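Local coordinates for lipoprotein (Mycoplasma mycoides subsp. capri, PDB 7ADK), which probably acts as a peptidase of the PA clan, being a mycoplasma lipoprotein of the DUF31 family, at residues Gln298-Asp309 and Gln402-Lys413. Sequence-based numbering, arbitrary orientation.
Sequences QTFQTNFTIYKD and QRKEIEKYNEKK
The ring of Tyr409 packs under the amides of Gln298 and Gln301 where helices 299-309 and 402-412 run antiparallel, their axes 9.7 Å apart at an angle of 177°. NE2 of Gln298 sits over one face of the ring, offset toward its rim, 3.5 Å from Tyr409 CD1. The Gln298 amide is tilted 33° from the ring plane. The Gln298 chain bends at chi2 (-51°), and this brings its amide over the ring. That amide is held at both ends. NE2 donates to OE1 of Gln301 from above its carbonyl plane, and OE1 accepts from NZ of Lys412 at 2.8 Å. CB of Gln301 packs on Tyr409 CE2. Glu405 O lies over the opposite face of the ring, within its own helix.

Thr305 is a knob in the hole formed by Gln402, Glu405, Ile406 and Tyr409. Its CG2 meets the edge of the Tyr409 ring, 3.6 Å from CE2, and also reaches NE2 of Gln402. This amide is steadied by its bond to Glu405 OE2, on the anti lone pair. OG1 of Thr305 turns to its own helix, near the carbonyl oxygens of Gln301 and Thr302.

The flank with Ile306 and Thr299 is looser and lies on the surface. CG1 of Ile306 touches CD1 of Ile406 at 3.8 Å. Lys413 NZ makes a weak bond to Thr299 OG1.

The pair belongs to a strandless region between antiparallel-paired strands 289-293 and 421-433 of the ten-stranded sheet. Helices 317-322, 329-345 and 361-375, joined by loops, lie in the chain between them.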
loop_
_atom_site.group_PDB
_atom_site.type_symbol
_atom_site.label_atom_id
_atom_site.label_comp_id
_atom_site.label_asym_id
_atom_site.label_seq_id
_atom_site.Cartn_x
_atom_site.Cartn_y
_atom_site.Cartn_z
ATOM N N GLN B 298 18.342 16.474 -17.226
ATOM C CA GLN B 298 18.875 17.766 -16.777
ATOM C C GLN B 298 18.055 19.060 -16.910
ATOM O O GLN B 298 18.403 20.003 -16.205
ATOM C CB GLN B 298 20.278 17.951 -17.382
ATOM C CG GLN B 298 21.263 16.802 -17.103
ATOM C CD GLN B 298 21.379 16.407 -15.636
ATOM O OE1 GLN B 298 21.484 15.246 -15.291
ATOM N NE2 GLN B 298 21.378 17.335 -14.715
ATOM N N THR B 299 17.002 19.162 -17.727
ATOM C CA THR B 299 16.266 20.438 -17.942
ATOM C C THR B 299 15.541 20.960 -16.689
ATOM O O THR B 299 15.392 22.168 -16.506
ATOM C CB THR B 299 15.306 20.283 -19.135
ATOM O OG1 THR B 299 16.066 20.116 -20.318
ATOM C CG2 THR B 299 14.370 21.455 -19.402
ATOM N N PHE B 300 15.173 20.083 -15.756
ATOM C CA PHE B 300 14.762 20.485 -14.410
ATOM C C PHE B 300 15.921 21.148 -13.640
ATOM O O PHE B 300 15.738 22.171 -12.987
ATOM C CB PHE B 300 14.197 19.244 -13.685
ATOM C CG PHE B 300 14.133 19.309 -12.166
ATOM C CD1 PHE B 300 13.494 20.385 -11.525
ATOM C CD2 PHE B 300 14.741 18.307 -11.389
ATOM C CE1 PHE B 300 13.497 20.482 -10.126
ATOM C CE2 PHE B 300 14.757 18.410 -9.992
ATOM C CZ PHE B 300 14.138 19.497 -9.360
ATOM N N GLN B 301 17.131 20.602 -13.729
ATOM C CA GLN B 301 18.271 20.994 -12.901
ATOM C C GLN B 301 19.025 22.221 -13.423
ATOM O O GLN B 301 19.568 22.977 -12.620
ATOM C CB GLN B 301 19.212 19.791 -12.728
ATOM C CG GLN B 301 18.493 18.577 -12.116
ATOM C CD GLN B 301 19.429 17.526 -11.520
ATOM O OE1 GLN B 301 20.623 17.452 -11.778
ATOM N NE2 GLN B 301 18.907 16.645 -10.706
ATOM N N THR B 302 19.065 22.485 -14.728
ATOM C CA THR B 302 19.649 23.736 -15.241
ATOM C C THR B 302 18.827 24.935 -14.768
ATOM O O THR B 302 19.365 25.842 -14.139
ATOM C CB THR B 302 19.790 23.744 -16.770
ATOM O OG1 THR B 302 18.553 23.523 -17.392
ATOM C CG2 THR B 302 20.750 22.666 -17.265
ATOM N N ASN B 303 17.509 24.905 -14.956
ATOM C CA ASN B 303 16.614 25.963 -14.492
ATOM C C ASN B 303 16.550 26.040 -12.959
ATOM O O ASN B 303 16.649 27.131 -12.395
ATOM C CB ASN B 303 15.243 25.757 -15.132
ATOM C CG ASN B 303 15.303 25.891 -16.642
ATOM O OD1 ASN B 303 15.600 26.947 -17.175
ATOM N ND2 ASN B 303 15.049 24.842 -17.381
ATOM N N PHE B 304 16.481 24.909 -12.251
ATOM C CA PHE B 304 16.510 24.933 -10.786
ATOM C C PHE B 304 17.838 25.468 -10.243
ATOM O O PHE B 304 17.846 26.150 -9.221
ATOM C CB PHE B 304 16.177 23.543 -10.222
ATOM C CG PHE B 304 16.072 23.411 -8.709
ATOM C CD1 PHE B 304 15.583 24.461 -7.903
ATOM C CD2 PHE B 304 16.382 22.179 -8.111
ATOM C CE1 PHE B 304 15.409 24.280 -6.522
ATOM C CE2 PHE B 304 16.195 21.990 -6.735
ATOM C CZ PHE B 304 15.708 23.040 -5.940
ATOM N N THR B 305 18.969 25.250 -10.920
ATOM C CA THR B 305 20.244 25.853 -10.507
ATOM C C THR B 305 20.411 27.318 -10.905
ATOM O O THR B 305 21.057 28.044 -10.152
ATOM C CB THR B 305 21.484 25.051 -10.891
ATOM O OG1 THR B 305 21.599 24.797 -12.258
ATOM C CG2 THR B 305 21.567 23.745 -10.103
ATOM N N ILE B 306 19.776 27.811 -11.972
ATOM C CA ILE B 306 19.641 29.258 -12.228
ATOM C C ILE B 306 18.802 29.922 -11.123
ATOM O O ILE B 306 19.219 30.935 -10.559
ATOM C CB ILE B 306 19.070 29.524 -13.640
ATOM C CG1 ILE B 306 20.089 29.087 -14.714
ATOM C CG2 ILE B 306 18.716 31.007 -13.838
ATOM C CD1 ILE B 306 19.497 28.959 -16.116
ATOM N N TYR B 307 17.680 29.316 -10.725
ATOM C CA TYR B 307 16.885 29.751 -9.568
ATOM C C TYR B 307 17.713 29.748 -8.266
ATOM O O TYR B 307 17.743 30.745 -7.538
ATOM C CB TYR B 307 15.627 28.874 -9.462
ATOM C CG TYR B 307 14.862 29.042 -8.161
ATOM C CD1 TYR B 307 15.197 28.238 -7.055
ATOM C CD2 TYR B 307 13.858 30.016 -8.037
ATOM C CE1 TYR B 307 14.545 28.419 -5.824
ATOM C CE2 TYR B 307 13.204 30.203 -6.803
ATOM C CZ TYR B 307 13.546 29.399 -5.695
ATOM O OH TYR B 307 12.918 29.557 -4.501
ATOM N N LYS B 308 18.461 28.664 -7.994
ATOM C CA LYS B 308 19.400 28.579 -6.858
ATOM C C LYS B 308 20.483 29.661 -6.925
ATOM O O LYS B 308 20.888 30.141 -5.874
ATOM C CB LYS B 308 19.999 27.159 -6.715
ATOM C CG LYS B 308 18.990 26.148 -6.122
ATOM C CD LYS B 308 19.101 24.673 -6.570
ATOM C CE LYS B 308 20.378 23.919 -6.191
ATOM N NZ LYS B 308 20.306 22.476 -6.533
ATOM N N ASP B 309 20.926 30.103 -8.101
ATOM C CA ASP B 309 21.898 31.196 -8.238
ATOM C C ASP B 309 21.319 32.586 -7.882
ATOM O O ASP B 309 21.957 33.370 -7.171
ATOM C CB ASP B 309 22.491 31.209 -9.657
ATOM C CG ASP B 309 23.835 31.930 -9.744
ATOM O OD1 ASP B 309 24.463 32.204 -8.697
ATOM O OD2 ASP B 309 24.291 32.199 -10.874
ATOM N N GLN B 402 27.176 28.041 -9.946
ATOM C CA GLN B 402 26.163 27.305 -10.698
ATOM C C GLN B 402 26.413 27.233 -12.200
ATOM O O GLN B 402 26.068 26.230 -12.790
ATOM C CB GLN B 402 24.762 27.886 -10.452
ATOM C CG GLN B 402 24.320 27.902 -8.977
ATOM C CD GLN B 402 24.448 26.567 -8.252
ATOM O OE1 GLN B 402 24.789 26.522 -7.082
ATOM N NE2 GLN B 402 24.238 25.460 -8.916
ATOM N N ARG B 403 27.051 28.216 -12.835
ATOM C CA ARG B 403 27.358 28.161 -14.272
ATOM C C ARG B 403 28.453 27.136 -14.624
ATOM O O ARG B 403 28.491 26.671 -15.757
ATOM C CB ARG B 403 27.654 29.574 -14.784
ATOM C CG ARG B 403 27.390 29.750 -16.282
ATOM C CD ARG B 403 27.452 31.227 -16.671
ATOM N NE ARG B 403 27.310 31.424 -18.115
ATOM C CZ ARG B 403 26.203 31.529 -18.824
ATOM N NH1 ARG B 403 25.017 31.422 -18.313
ATOM N NH2 ARG B 403 26.269 31.761 -20.092
ATOM N N LYS B 404 29.292 26.718 -13.660
ATOM C CA LYS B 404 30.179 25.539 -13.766
ATOM C C LYS B 404 29.415 24.232 -13.500
ATOM O O LYS B 404 29.665 23.228 -14.158
ATOM C CB LYS B 404 31.379 25.712 -12.816
ATOM C CG LYS B 404 32.444 24.618 -12.961
ATOM C CD LYS B 404 33.598 24.758 -11.965
ATOM C CE LYS B 404 33.173 24.452 -10.536
ATOM N NZ LYS B 404 34.305 24.444 -9.597
ATOM N N GLU B 405 28.449 24.237 -12.589
ATOM C CA GLU B 405 27.555 23.088 -12.388
ATOM C C GLU B 405 26.659 22.851 -13.625
ATOM O O GLU B 405 26.548 21.726 -14.098
ATOM C CB GLU B 405 26.777 23.297 -11.077
ATOM C CG GLU B 405 25.930 22.085 -10.686
ATOM C CD GLU B 405 25.683 21.972 -9.171
ATOM O OE1 GLU B 405 25.926 20.885 -8.605
ATOM O OE2 GLU B 405 25.261 22.957 -8.523
ATOM N N ILE B 406 26.141 23.914 -14.246
ATOM C CA ILE B 406 25.395 23.879 -15.517
ATOM C C ILE B 406 26.277 23.403 -16.674
ATOM O O ILE B 406 25.797 22.693 -17.550
ATOM C CB ILE B 406 24.769 25.265 -15.815
ATOM C CG1 ILE B 406 23.644 25.567 -14.804
ATOM C CG2 ILE B 406 24.208 25.380 -17.240
ATOM C CD1 ILE B 406 23.305 27.054 -14.679
ATOM N N GLU B 407 27.570 23.717 -16.676
ATOM C CA GLU B 407 28.516 23.182 -17.666
ATOM C C GLU B 407 28.686 21.659 -17.509
ATOM O O GLU B 407 28.768 20.952 -18.510
ATOM C CB GLU B 407 29.862 23.927 -17.562
ATOM C CG GLU B 407 30.927 23.567 -18.610
ATOM C CD GLU B 407 30.662 24.116 -20.019
ATOM O OE1 GLU B 407 29.556 24.577 -20.336
ATOM O OE2 GLU B 407 31.583 24.101 -20.835
ATOM N N LYS B 408 28.665 21.136 -16.274
ATOM C CA LYS B 408 28.619 19.694 -16.002
ATOM C C LYS B 408 27.281 19.079 -16.422
ATOM O O LYS B 408 27.274 18.072 -17.120
ATOM C CB LYS B 408 28.971 19.389 -14.538
ATOM C CG LYS B 408 29.035 17.878 -14.290
ATOM C CD LYS B 408 29.323 17.529 -12.836
ATOM C CE LYS B 408 29.156 16.032 -12.603
ATOM N NZ LYS B 408 29.174 15.662 -11.185
ATOM N N TYR B 409 26.151 19.680 -16.063
ATOM C CA TYR B 409 24.824 19.213 -16.489
ATOM C C TYR B 409 24.683 19.150 -18.009
ATOM O O TYR B 409 24.249 18.135 -18.541
ATOM C CB TYR B 409 23.740 20.133 -15.917
ATOM C CG TYR B 409 23.574 20.156 -14.412
ATOM C CD1 TYR B 409 24.124 19.159 -13.583
ATOM C CD2 TYR B 409 22.774 21.161 -13.850
ATOM C CE1 TYR B 409 23.857 19.153 -12.204
ATOM C CE2 TYR B 409 22.525 21.165 -12.472
ATOM C CZ TYR B 409 23.054 20.160 -11.643
ATOM O OH TYR B 409 22.810 20.162 -10.308
ATOM N N ASN B 410 25.096 20.187 -18.726
ATOM C CA ASN B 410 24.986 20.225 -20.172
ATOM C C ASN B 410 25.904 19.203 -20.879
ATOM O O ASN B 410 25.586 18.832 -22.005
ATOM C CB ASN B 410 25.187 21.676 -20.634
ATOM C CG ASN B 410 24.627 21.927 -22.019
ATOM O OD1 ASN B 410 25.270 21.695 -23.029
ATOM N ND2 ASN B 410 23.422 22.431 -22.113
ATOM N N GLU B 411 26.971 18.677 -20.247
ATOM C CA GLU B 411 27.693 17.505 -20.766
ATOM C C GLU B 411 27.115 16.162 -20.286
ATOM O O GLU B 411 27.101 15.216 -21.074
ATOM C CB GLU B 411 29.213 17.600 -20.559
ATOM C CG GLU B 411 29.732 17.429 -19.132
ATOM C CD GLU B 411 31.246 17.193 -19.103
ATOM O OE1 GLU B 411 31.705 16.096 -19.501
ATOM O OE2 GLU B 411 32.008 18.081 -18.672
ATOM N N LYS B 412 26.536 16.069 -19.080
ATOM C CA LYS B 412 25.794 14.867 -18.653
ATOM C C LYS B 412 24.540 14.639 -19.506
ATOM O O LYS B 412 24.237 13.510 -19.864
ATOM C CB LYS B 412 25.436 14.932 -17.158
ATOM C CG LYS B 412 25.349 13.506 -16.580
ATOM C CD LYS B 412 24.212 13.279 -15.590
ATOM C CE LYS B 412 24.345 14.100 -14.302
ATOM N NZ LYS B 412 23.142 13.944 -13.443
ATOM N N LYS B 413 23.874 15.713 -19.935
ATOM C CA LYS B 413 22.757 15.739 -20.901
ATOM C C LYS B 413 23.111 15.127 -22.271
ATOM O O LYS B 413 22.209 14.739 -23.006
ATOM C CB LYS B 413 22.292 17.206 -21.014
ATOM C CG LYS B 413 21.063 17.452 -21.901
ATOM C CD LYS B 413 20.586 18.905 -21.820
ATOM C CE LYS B 413 19.478 19.248 -22.826
ATOM N NZ LYS B 413 18.153 18.713 -22.489
#